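Local coordinates for protein prolyl-tRNA synthetase (PDB 3IAL) that probably charges tRNA(Pro) with L-proline, consuming ATP and releasing AMP and diphosphate, as a class II aminoacyl-tRNA synthetase, at residues L17-F28 against A279-G290; L459-T467 against E493-A502. One frame throughout, in Å; residues are numbered along the deposited sequence.

Interaction 1: residues L17-F28 against A279-G290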
loop_
_atom_site.group_PDB
_atom_site.type_symbol
_atom_site.label_atom_id
_atom_site.label_comp_id
_atom_site.label_asym_id
_atom_site.label_seq_id
_atom_site.Cartn_x
_atom_site.Cartn_y
_atom_site.Cartn_z
ATOM N N LEU B 17 -17.064 2.743 -29.166
ATOM C CA LEU B 17 -16.101 3.487 -29.976
ATOM C C LEU B 17 -14.919 2.605 -30.334
ATOM O O LEU B 17 -14.189 2.165 -29.454
ATOM C CB LEU B 17 -15.611 4.713 -29.201
ATOM C CG LEU B 17 -14.677 5.686 -29.933
ATOM C CD1 LEU B 17 -15.289 6.141 -31.277
ATOM C CD2 LEU B 17 -14.357 6.892 -29.037
ATOM N N THR B 18 -14.740 2.343 -31.625
ATOM C CA THR B 18 -13.640 1.512 -32.101
ATOM C C THR B 18 -12.345 2.243 -31.775
ATOM O O THR B 18 -12.249 3.457 -31.963
ATOM C CB THR B 18 -13.750 1.222 -33.623
ATOM O OG1 THR B 18 -15.032 0.653 -33.908
ATOM C CG2 THR B 18 -12.662 0.254 -34.083
ATOM N N LYS B 19 -11.372 1.507 -31.251
ATOM C CA LYS B 19 -10.145 2.097 -30.730
ATOM C C LYS B 19 -9.070 2.067 -31.806
ATOM O O LYS B 19 -8.499 1.004 -32.092
ATOM C CB LYS B 19 -9.676 1.335 -29.485
ATOM C CG LYS B 19 -8.421 1.899 -28.839
ATOM C CD LYS B 19 -7.730 0.880 -27.942
ATOM C CE LYS B 19 -7.012 -0.210 -28.749
ATOM N NZ LYS B 19 -6.509 -1.283 -27.861
ATOM N N THR B 20 -8.799 3.239 -32.383
ATOM C CA THR B 20 -7.804 3.387 -33.448
ATOM C C THR B 20 -6.861 4.557 -33.173
ATOM O O THR B 20 -7.007 5.274 -32.178
ATOM C CB THR B 20 -8.481 3.654 -34.801
ATOM O OG1 THR B 20 -9.102 4.947 -34.767
ATOM C CG2 THR B 20 -9.523 2.592 -35.108
ATOM N N ARG B 21 -5.903 4.742 -34.082
ATOM C CA ARG B 21 -4.973 5.860 -34.042
ATOM C C ARG B 21 -5.696 7.200 -33.969
ATOM O O ARG B 21 -5.352 8.055 -33.153
ATOM C CB ARG B 21 -4.063 5.810 -35.268
ATOM C CG ARG B 21 -3.035 6.920 -35.339
ATOM C CD ARG B 21 -1.890 6.555 -36.279
ATOM N NE ARG B 21 -0.764 7.487 -36.171
ATOM C CZ ARG B 21 -0.319 8.281 -37.144
ATOM N NH1 ARG B 21 -0.890 8.294 -38.347
ATOM N NH2 ARG B 21 0.720 9.074 -36.914
ATOM N N ASP B 22 -6.710 7.372 -34.812
ATOM C CA ASP B 22 -7.466 8.622 -34.859
ATOM C C ASP B 22 -8.368 8.846 -33.634
ATOM O O ASP B 22 -8.585 9.997 -33.237
ATOM C CB ASP B 22 -8.294 8.694 -36.147
ATOM C CG ASP B 22 -7.437 8.880 -37.400
ATOM O OD1 ASP B 22 -6.226 8.564 -37.389
ATOM O OD2 ASP B 22 -7.986 9.353 -38.410
ATOM N N THR B 23 -8.880 7.763 -33.038
ATOM C CA THR B 23 -9.877 7.859 -31.955
ATOM C C THR B 23 -9.322 7.681 -30.536
ATOM O O THR B 23 -10.012 8.006 -29.572
ATOM C CB THR B 23 -11.031 6.823 -32.123
ATOM O OG1 THR B 23 -10.537 5.492 -31.921
ATOM C CG2 THR B 23 -11.694 6.927 -33.506
ATOM N N PHE B 24 -8.092 7.178 -30.401
ATOM C CA PHE B 24 -7.594 6.751 -29.092
ATOM C C PHE B 24 -7.742 7.778 -27.975
ATOM O O PHE B 24 -8.197 7.439 -26.897
ATOM C CB PHE B 24 -6.133 6.302 -29.128
ATOM C CG PHE B 24 -5.604 5.977 -27.762
ATOM C CD1 PHE B 24 -6.085 4.873 -27.075
ATOM C CD2 PHE B 24 -4.696 6.812 -27.129
ATOM C CE1 PHE B 24 -5.632 4.585 -25.788
ATOM C CE2 PHE B 24 -4.235 6.522 -25.853
ATOM C CZ PHE B 24 -4.710 5.410 -25.183
ATOM N N ALA B 25 -7.319 9.013 -28.233
ATOM C CA ALA B 25 -7.385 10.104 -27.252
ATOM C C ALA B 25 -8.801 10.278 -26.688
ATOM O O ALA B 25 -8.981 10.413 -25.482
ATOM C CB ALA B 25 -6.896 11.419 -27.878
ATOM N N ASP B 26 -9.798 10.251 -27.563
ATOM C CA ASP B 26 -11.207 10.309 -27.135
ATOM C C ASP B 26 -11.678 9.023 -26.452
ATOM O O ASP B 26 -12.452 9.072 -25.501
ATOM C CB ASP B 26 -12.113 10.610 -28.320
ATOM C CG ASP B 26 -11.895 11.999 -28.872
ATOM O OD1 ASP B 26 -11.406 12.864 -28.119
ATOM O OD2 ASP B 26 -12.212 12.220 -30.051
ATOM N N TRP B 27 -11.212 7.884 -26.955
ATOM C CA TRP B 27 -11.528 6.583 -26.375
ATOM C C TRP B 27 -11.050 6.528 -24.934
ATOM O O TRP B 27 -11.793 6.120 -24.030
ATOM C CB TRP B 27 -10.871 5.486 -27.212
ATOM C CG TRP B 27 -11.137 4.115 -26.749
ATOM C CD1 TRP B 27 -12.124 3.275 -27.183
ATOM C CD2 TRP B 27 -10.393 3.395 -25.773
ATOM N NE1 TRP B 27 -12.039 2.067 -26.526
ATOM C CE2 TRP B 27 -10.992 2.120 -25.646
ATOM C CE3 TRP B 27 -9.273 3.696 -24.994
ATOM C CZ2 TRP B 27 -10.505 1.157 -24.776
ATOM C CZ3 TRP B 27 -8.793 2.730 -24.116
ATOM C CH2 TRP B 27 -9.412 1.488 -24.008
ATOM N N PHE B 28 -9.811 6.957 -24.722
ATOM C CA PHE B 28 -9.190 6.930 -23.393
ATOM C C PHE B 28 -9.958 7.776 -22.384
ATOM O O PHE B 28 -10.305 7.289 -21.307
ATOM C CB PHE B 28 -7.738 7.408 -23.472
ATOM C CG PHE B 28 -6.976 7.255 -22.190
ATOM C CD1 PHE B 28 -6.299 6.078 -21.911
ATOM C CD2 PHE B 28 -6.933 8.293 -21.260
ATOM C CE1 PHE B 28 -5.571 5.932 -20.729
ATOM C CE2 PHE B 28 -6.222 8.154 -20.071
ATOM C CZ PHE B 28 -5.537 6.969 -19.806
ATOM N N ALA B 279 -2.004 2.696 -17.495
ATOM C CA ALA B 279 -2.388 3.353 -18.746
ATOM C C ALA B 279 -2.114 2.447 -19.955
ATOM O O ALA B 279 -2.984 2.279 -20.812
ATOM C CB ALA B 279 -1.672 4.679 -18.904
ATOM N N CYS B 280 -0.916 1.862 -20.007
ATOM C CA CYS B 280 -0.518 0.975 -21.115
ATOM C C CYS B 280 -1.413 -0.262 -21.232
ATOM O O CYS B 280 -1.969 -0.529 -22.289
ATOM C CB CYS B 280 0.938 0.526 -20.965
ATOM S SG CYS B 280 2.160 1.807 -21.301
ATOM N N ALA B 281 -1.549 -0.997 -20.135
ATOM C CA ALA B 281 -2.356 -2.219 -20.095
ATOM C C ALA B 281 -3.797 -1.970 -20.525
ATOM O O ALA B 281 -4.373 -2.770 -21.261
ATOM C CB ALA B 281 -2.336 -2.811 -18.709
ATOM N N LEU B 282 -4.382 -0.864 -20.068
ATOM C CA LEU B 282 -5.777 -0.570 -20.402
ATOM C C LEU B 282 -5.895 -0.179 -21.869
ATOM O O LEU B 282 -6.811 -0.615 -22.563
ATOM C CB LEU B 282 -6.343 0.538 -19.516
ATOM C CG LEU B 282 -6.388 0.283 -17.998
ATOM C CD1 LEU B 282 -7.064 1.457 -17.332
ATOM C CD2 LEU B 282 -7.079 -1.023 -17.608
ATOM N N SER B 283 -4.945 0.628 -22.330
ATOM C CA SER B 283 -5.027 1.259 -23.641
ATOM C C SER B 283 -4.775 0.266 -24.767
ATOM O O SER B 283 -5.461 0.288 -25.796
ATOM C CB SER B 283 -4.029 2.417 -23.730
ATOM O OG SER B 283 -4.383 3.480 -22.846
ATOM N N ILE B 284 -3.790 -0.600 -24.559
ATOM C CA ILE B 284 -3.358 -1.542 -25.577
ATOM C C ILE B 284 -4.368 -2.673 -25.775
ATOM O O ILE B 284 -4.636 -3.074 -26.909
ATOM C CB ILE B 284 -1.979 -2.122 -25.244
ATOM C CG1 ILE B 284 -0.922 -1.012 -25.316
ATOM C CG2 ILE B 284 -1.645 -3.260 -26.208
ATOM C CD1 ILE B 284 0.468 -1.418 -24.867
ATOM N N HIS B 285 -4.934 -3.165 -24.678
ATOM C CA HIS B 285 -5.883 -4.273 -24.730
ATOM C C HIS B 285 -7.319 -3.837 -24.994
ATOM O O HIS B 285 -8.122 -4.643 -25.419
ATOM C CB HIS B 285 -5.834 -5.072 -23.424
ATOM C CG HIS B 285 -4.488 -5.653 -23.138
ATOM N ND1 HIS B 285 -3.808 -6.422 -24.059
ATOM C CD2 HIS B 285 -3.697 -5.587 -22.041
ATOM C CE1 HIS B 285 -2.658 -6.802 -23.541
ATOM N NE2 HIS B 285 -2.562 -6.304 -22.321
ATOM N N GLY B 286 -7.646 -2.577 -24.714
ATOM C CA GLY B 286 -9.005 -2.069 -24.905
ATOM C C GLY B 286 -9.546 -2.273 -26.319
ATOM O O GLY B 286 -8.783 -2.380 -27.277
ATOM N N ASP B 287 -10.869 -2.353 -26.435
ATOM C CA ASP B 287 -11.535 -2.454 -27.737
ATOM C C ASP B 287 -12.788 -1.583 -27.734
ATOM O O ASP B 287 -12.989 -0.788 -26.808
ATOM C CB ASP B 287 -11.862 -3.923 -28.087
ATOM C CG ASP B 287 -12.939 -4.522 -27.191
ATOM O OD1 ASP B 287 -13.628 -3.765 -26.482
ATOM O OD2 ASP B 287 -13.080 -5.764 -27.174
ATOM N N SER B 288 -13.611 -1.738 -28.773
ATOM C CA SER B 288 -14.822 -0.933 -28.980
ATOM C C SER B 288 -15.853 -1.021 -27.858
ATOM O O SER B 288 -16.646 -0.100 -27.682
ATOM C CB SER B 288 -15.508 -1.335 -30.296
ATOM O OG SER B 288 -16.115 -2.618 -30.173
ATOM N N GLY B 289 -15.859 -2.131 -27.120
ATOM C CA GLY B 289 -16.787 -2.305 -26.002
ATOM C C GLY B 289 -16.274 -1.725 -24.690
ATOM O O GLY B 289 -16.976 -1.755 -23.675
ATOM N N GLY B 290 -15.038 -1.222 -24.696
ATOM C CA GLY B 290 -14.413 -0.674 -23.489
ATOM C C GLY B 290 -13.180 -1.454 -23.076
ATOM O O GLY B 290 -12.335 -1.774 -23.915
#

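Interaction 2: residues L459-T467 against E493-A502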
loop_
_atom_site.group_PDB
_atom_site.type_symbol
_atom_site.label_atom_id
_atom_site.label_comp_id
_atom_site.label_asym_id
_atom_site.label_seq_id
_atom_site.Cartn_x
_atom_site.Cartn_y
_atom_site.Cartn_z
ATOM N N LEU B 459 7.407 3.506 -33.644
ATOM C CA LEU B 459 8.845 3.740 -33.597
ATOM C C LEU B 459 9.439 3.628 -35.001
ATOM O O LEU B 459 9.098 2.711 -35.752
ATOM C CB LEU B 459 9.503 2.732 -32.651
ATOM C CG LEU B 459 9.129 2.908 -31.168
ATOM C CD1 LEU B 459 9.133 1.570 -30.405
ATOM C CD2 LEU B 459 10.056 3.927 -30.497
ATOM N N ALA B 460 10.302 4.581 -35.348
ATOM C CA ALA B 460 11.085 4.536 -36.586
ATOM C C ALA B 460 12.512 4.156 -36.224
ATOM O O ALA B 460 13.190 4.882 -35.490
ATOM C CB ALA B 460 11.058 5.884 -37.293
ATOM N N ARG B 461 12.951 3.010 -36.734
ATOM C CA ARG B 461 14.250 2.440 -36.414
ATOM C C ARG B 461 15.195 2.684 -37.581
ATOM O O ARG B 461 14.835 2.460 -38.726
ATOM C CB ARG B 461 14.092 0.946 -36.157
ATOM C CG ARG B 461 15.340 0.231 -35.673
ATOM C CD ARG B 461 15.007 -1.215 -35.416
ATOM N NE ARG B 461 16.170 -2.022 -35.051
ATOM C CZ ARG B 461 16.952 -2.676 -35.912
ATOM N NH1 ARG B 461 16.736 -2.609 -37.221
ATOM N NH2 ARG B 461 17.975 -3.396 -35.456
ATOM N N PHE B 462 16.394 3.170 -37.296
ATOM C CA PHE B 462 17.323 3.548 -38.355
ATOM C C PHE B 462 18.770 3.474 -37.892
ATOM O O PHE B 462 19.081 3.843 -36.756
ATOM C CB PHE B 462 17.004 4.955 -38.881
ATOM C CG PHE B 462 17.106 6.055 -37.841
ATOM C CD1 PHE B 462 18.255 6.826 -37.732
ATOM C CD2 PHE B 462 16.038 6.348 -37.012
ATOM C CE1 PHE B 462 18.347 7.852 -36.793
ATOM C CE2 PHE B 462 16.119 7.376 -36.074
ATOM C CZ PHE B 462 17.273 8.127 -35.965
ATOM N N PRO B 463 19.667 2.992 -38.773
ATOM C CA PRO B 463 21.085 3.030 -38.410
ATOM C C PRO B 463 21.546 4.483 -38.290
ATOM O O PRO B 463 21.076 5.347 -39.045
ATOM C CB PRO B 463 21.791 2.299 -39.560
ATOM C CG PRO B 463 20.798 2.233 -40.679
ATOM C CD PRO B 463 19.428 2.432 -40.116
ATOM N N PHE B 464 22.438 4.742 -37.342
ATOM C CA PHE B 464 22.838 6.101 -37.008
ATOM C C PHE B 464 24.311 6.120 -36.602
ATOM O O PHE B 464 24.808 5.155 -36.022
ATOM C CB PHE B 464 21.936 6.623 -35.881
ATOM C CG PHE B 464 22.086 8.087 -35.590
ATOM C CD1 PHE B 464 21.791 9.039 -36.550
ATOM C CD2 PHE B 464 22.485 8.514 -34.328
ATOM C CE1 PHE B 464 21.915 10.404 -36.264
ATOM C CE2 PHE B 464 22.613 9.856 -34.034
ATOM C CZ PHE B 464 22.328 10.809 -35.005
ATOM N N TYR B 465 24.987 7.229 -36.888
ATOM C CA TYR B 465 26.450 7.299 -36.816
ATOM C C TYR B 465 27.069 7.497 -35.418
ATOM O O TYR B 465 28.277 7.342 -35.266
ATOM C CB TYR B 465 26.958 8.401 -37.759
ATOM C CG TYR B 465 26.913 9.794 -37.175
ATOM C CD1 TYR B 465 28.047 10.354 -36.578
ATOM C CD2 TYR B 465 25.747 10.547 -37.207
ATOM C CE1 TYR B 465 28.017 11.623 -36.041
ATOM C CE2 TYR B 465 25.707 11.815 -36.667
ATOM C CZ TYR B 465 26.849 12.351 -36.090
ATOM O OH TYR B 465 26.816 13.612 -35.544
ATOM N N THR B 466 26.269 7.850 -34.414
ATOM C CA THR B 466 26.809 8.125 -33.086
ATOM C C THR B 466 25.790 7.936 -31.956
ATOM O O THR B 466 24.588 8.097 -32.144
ATOM C CB THR B 466 27.348 9.567 -32.998
ATOM O OG1 THR B 466 28.019 9.745 -31.751
ATOM C CG2 THR B 466 26.208 10.595 -33.104
ATOM N N THR B 467 26.293 7.590 -30.778
ATOM C CA THR B 467 25.480 7.561 -29.572
ATOM C C THR B 467 25.901 8.694 -28.651
ATOM O O THR B 467 25.429 8.779 -27.521
ATOM C CB THR B 467 25.636 6.228 -28.821
ATOM O OG1 THR B 467 26.980 6.107 -28.323
ATOM C CG2 THR B 467 25.306 5.065 -29.734
ATOM N N GLU B 493 21.502 -4.648 -29.350
ATOM C CA GLU B 493 21.369 -4.816 -30.794
ATOM C C GLU B 493 22.680 -4.411 -31.443
ATOM O O GLU B 493 23.100 -3.261 -31.330
ATOM C CB GLU B 493 20.251 -3.940 -31.361
ATOM C CG GLU B 493 18.849 -4.405 -31.036
ATOM C CD GLU B 493 17.789 -3.429 -31.521
ATOM O OE1 GLU B 493 16.764 -3.276 -30.830
ATOM O OE2 GLU B 493 17.978 -2.820 -32.590
ATOM N N ASN B 494 23.328 -5.343 -32.130
ATOM C CA ASN B 494 24.613 -5.038 -32.760
ATOM C C ASN B 494 24.480 -4.735 -34.249
ATOM O O ASN B 494 23.844 -5.479 -34.994
ATOM C CB ASN B 494 25.644 -6.141 -32.495
ATOM C CG ASN B 494 26.669 -5.728 -31.447
ATOM O OD1 ASN B 494 27.302 -4.676 -31.572
ATOM N ND2 ASN B 494 26.834 -6.547 -30.410
ATOM N N VAL B 495 25.068 -3.612 -34.656
ATOM C CA VAL B 495 24.979 -3.159 -36.033
ATOM C C VAL B 495 25.829 -4.052 -36.927
ATOM O O VAL B 495 26.895 -4.529 -36.526
ATOM C CB VAL B 495 25.403 -1.676 -36.191
ATOM C CG1 VAL B 495 26.879 -1.482 -35.856
ATOM C CG2 VAL B 495 25.107 -1.185 -37.604
ATOM N N LEU B 496 25.330 -4.292 -38.132
ATOM C CA LEU B 496 26.053 -5.070 -39.113
ATOM C C LEU B 496 27.216 -4.218 -39.607
ATOM O O LEU B 496 27.060 -3.015 -39.786
ATOM C CB LEU B 496 25.125 -5.453 -40.267
ATOM C CG LEU B 496 23.917 -6.310 -39.862
ATOM C CD1 LEU B 496 22.854 -6.326 -40.956
ATOM C CD2 LEU B 496 24.378 -7.726 -39.518
ATOM N N PRO B 497 28.399 -4.826 -39.802
ATOM C CA PRO B 497 29.494 -4.005 -40.324
ATOM C C PRO B 497 29.173 -3.485 -41.726
ATOM O O PRO B 497 28.490 -4.161 -42.498
ATOM C CB PRO B 497 30.689 -4.964 -40.338
ATOM C CG PRO B 497 30.096 -6.334 -40.328
ATOM C CD PRO B 497 28.802 -6.228 -39.587
ATOM N N GLY B 498 29.627 -2.273 -42.028
ATOM C CA GLY B 498 29.398 -1.674 -43.338
ATOM C C GLY B 498 28.036 -1.028 -43.532
ATOM O O GLY B 498 27.767 -0.468 -44.592
ATOM N N GLU B 499 27.172 -1.091 -42.522
ATOM C CA GLU B 499 25.893 -0.387 -42.578
ATOM C C GLU B 499 26.174 1.105 -42.399
ATOM O O GLU B 499 27.109 1.479 -41.693
ATOM C CB GLU B 499 24.931 -0.915 -41.508
ATOM C CG GLU B 499 23.453 -0.774 -41.884
ATOM C CD GLU B 499 22.545 -1.792 -41.206
ATOM O OE1 GLU B 499 23.040 -2.664 -40.458
ATOM O OE2 GLU B 499 21.322 -1.726 -41.441
ATOM N N VAL B 500 25.396 1.949 -43.066
ATOM C CA VAL B 500 25.625 3.393 -43.019
ATOM C C VAL B 500 24.490 4.111 -42.308
ATOM O O VAL B 500 23.352 3.651 -42.310
ATOM C CB VAL B 500 25.807 4.010 -44.431
ATOM C CG1 VAL B 500 27.092 3.457 -45.102
ATOM C CG2 VAL B 500 24.561 3.772 -45.301
ATOM N N CYS B 501 24.826 5.245 -41.703
ATOM C CA CYS B 501 23.871 6.087 -41.000
ATOM C C CYS B 501 22.834 6.622 -41.973
ATOM O O CYS B 501 23.193 7.204 -42.995
ATOM C CB CYS B 501 24.604 7.250 -40.327
ATOM S SG CYS B 501 23.562 8.540 -39.597
ATOM N N ALA B 502 21.557 6.436 -41.638
ATOM C CA ALA B 502 20.437 6.918 -42.459
ATOM C C ALA B 502 20.426 8.431 -42.687
ATOM O O ALA B 502 19.823 8.902 -43.648
ATOM C CB ALA B 502 19.114 6.506 -41.826
#

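Interaction 1: residues L17-F28 against A279-G290
The motif 3 helix of the class II synthetase core, residues 276-285, meets Lys19 and Trp27 at its C-terminal end. Helix carbonyls lose their backbone partners there, and a lysine is suited to collect carbonyls of the last turn and of Gly286 just after it. With CG anti to the backbone N and the chain bent at chi3 (74°), Lys19 carries NZ to Gly286 O at 2.6 Å and Ser283 O at 2.8 Å, both bonds somewhat tilted from the carbonyl planes. Its CG lies over the centre of the Trp27 ring, so the lysine stem packs on the indole face. Trp27 NE1 gives a hydrogen bond to Asp287 O (3.0 Å), which arrives in the ring plane; Gly290 N reaches that oxygen from its opposite face, closing a type I turn. Gly286, lacking a side chain, lets CZ2 of Trp27 come within 3.6 Å of its CA. Ser283 turns OG back to Ala279 O (2.7 Å), so its hydroxyl is satisfied inside the helix while meeting the edges of the Phe24 and Phe28 rings. Further out, Leu17 N bonds to Ser288 O. Elsewhere on the helix, Cys280 and Ile284 pack on strand 222-229, Cys280 also on strand 235-245, and Ile284 and His285 on helix 416-438.

Interaction 2: residues L459-T467 against E493-A502
Strand 459-464 belongs to the C-terminal domain of this prolyl-tRNA synthetase, and the long loop between strands 485-489 and 510-515 bends round its final residues, touching it first through the salt bridge of Arg461 and Glu493 and again from Phe462 to Tyr465, the last of these just past the strand. In the salt bridge Arg461 approaches side-on: NE and NH2 both bond to one carboxylate oxygen, NH2 lying 2.9 Å from Glu493 OE2. The oxygen sits in the guanidinium plane; the guanidinium and carboxylate planes are 34° apart, and both nitrogens reach OE2 from the same face of the carboxylate. The extended arginine chain suits this reach from the strand. Both charges have further partners: Arg461 NH1 bonds to Asn442 OD1, its guanidinium makes a cation-pi contact with Tyr511, and Glu493 OE1 bonds to Tyr513 OH.

Between the two touching regions the loop reverses through a type II beta turn, Leu496 to Glu499, with Gly498 supplying the positive phi. Glu499 then crosses Pro463 at about a right angle, its OE1 being held by Tyr511 OH. Pro463 has no N-H to give, but its carbonyl accepts one: Ala502 N bonds to Pro463 O at 2.9 Å, nearly straight (169°) though from above the carbonyl plane. The small Ala502 fits beside the strand, its CB 3.9 Å from Phe462 CB. With SG anti to its backbone N (chi1 172°), Cys501 makes sulfur-aromatic contacts with two rings, standing oblique to Phe464 at 3.6 Å from CD1 and meeting the edge of the Tyr465 ring, where SG is 3.8 Å from CD2.

How the interactions relate
From the N terminus, residues 17-28 form the first partner of interaction 1, which closes only when the chain returns at 279-290 after 250 residues of mixed helix and strand, much of the class II core. The chain then runs through the anticodon-binding region before reaching 459-467. Interaction 2 closes a far shorter loop, 25 residues including helix 472-482 and strand 485-489. The two are in series, neither nested nor crossed, with centres 33 Å apart and nearest atoms about 9 Å apart. Interaction 1 ties the N-terminal segment to the core, while interaction 2 is internal to the C-terminal domain; Arg21, bonded to Glu454 O, links the N-terminal segment to that domain.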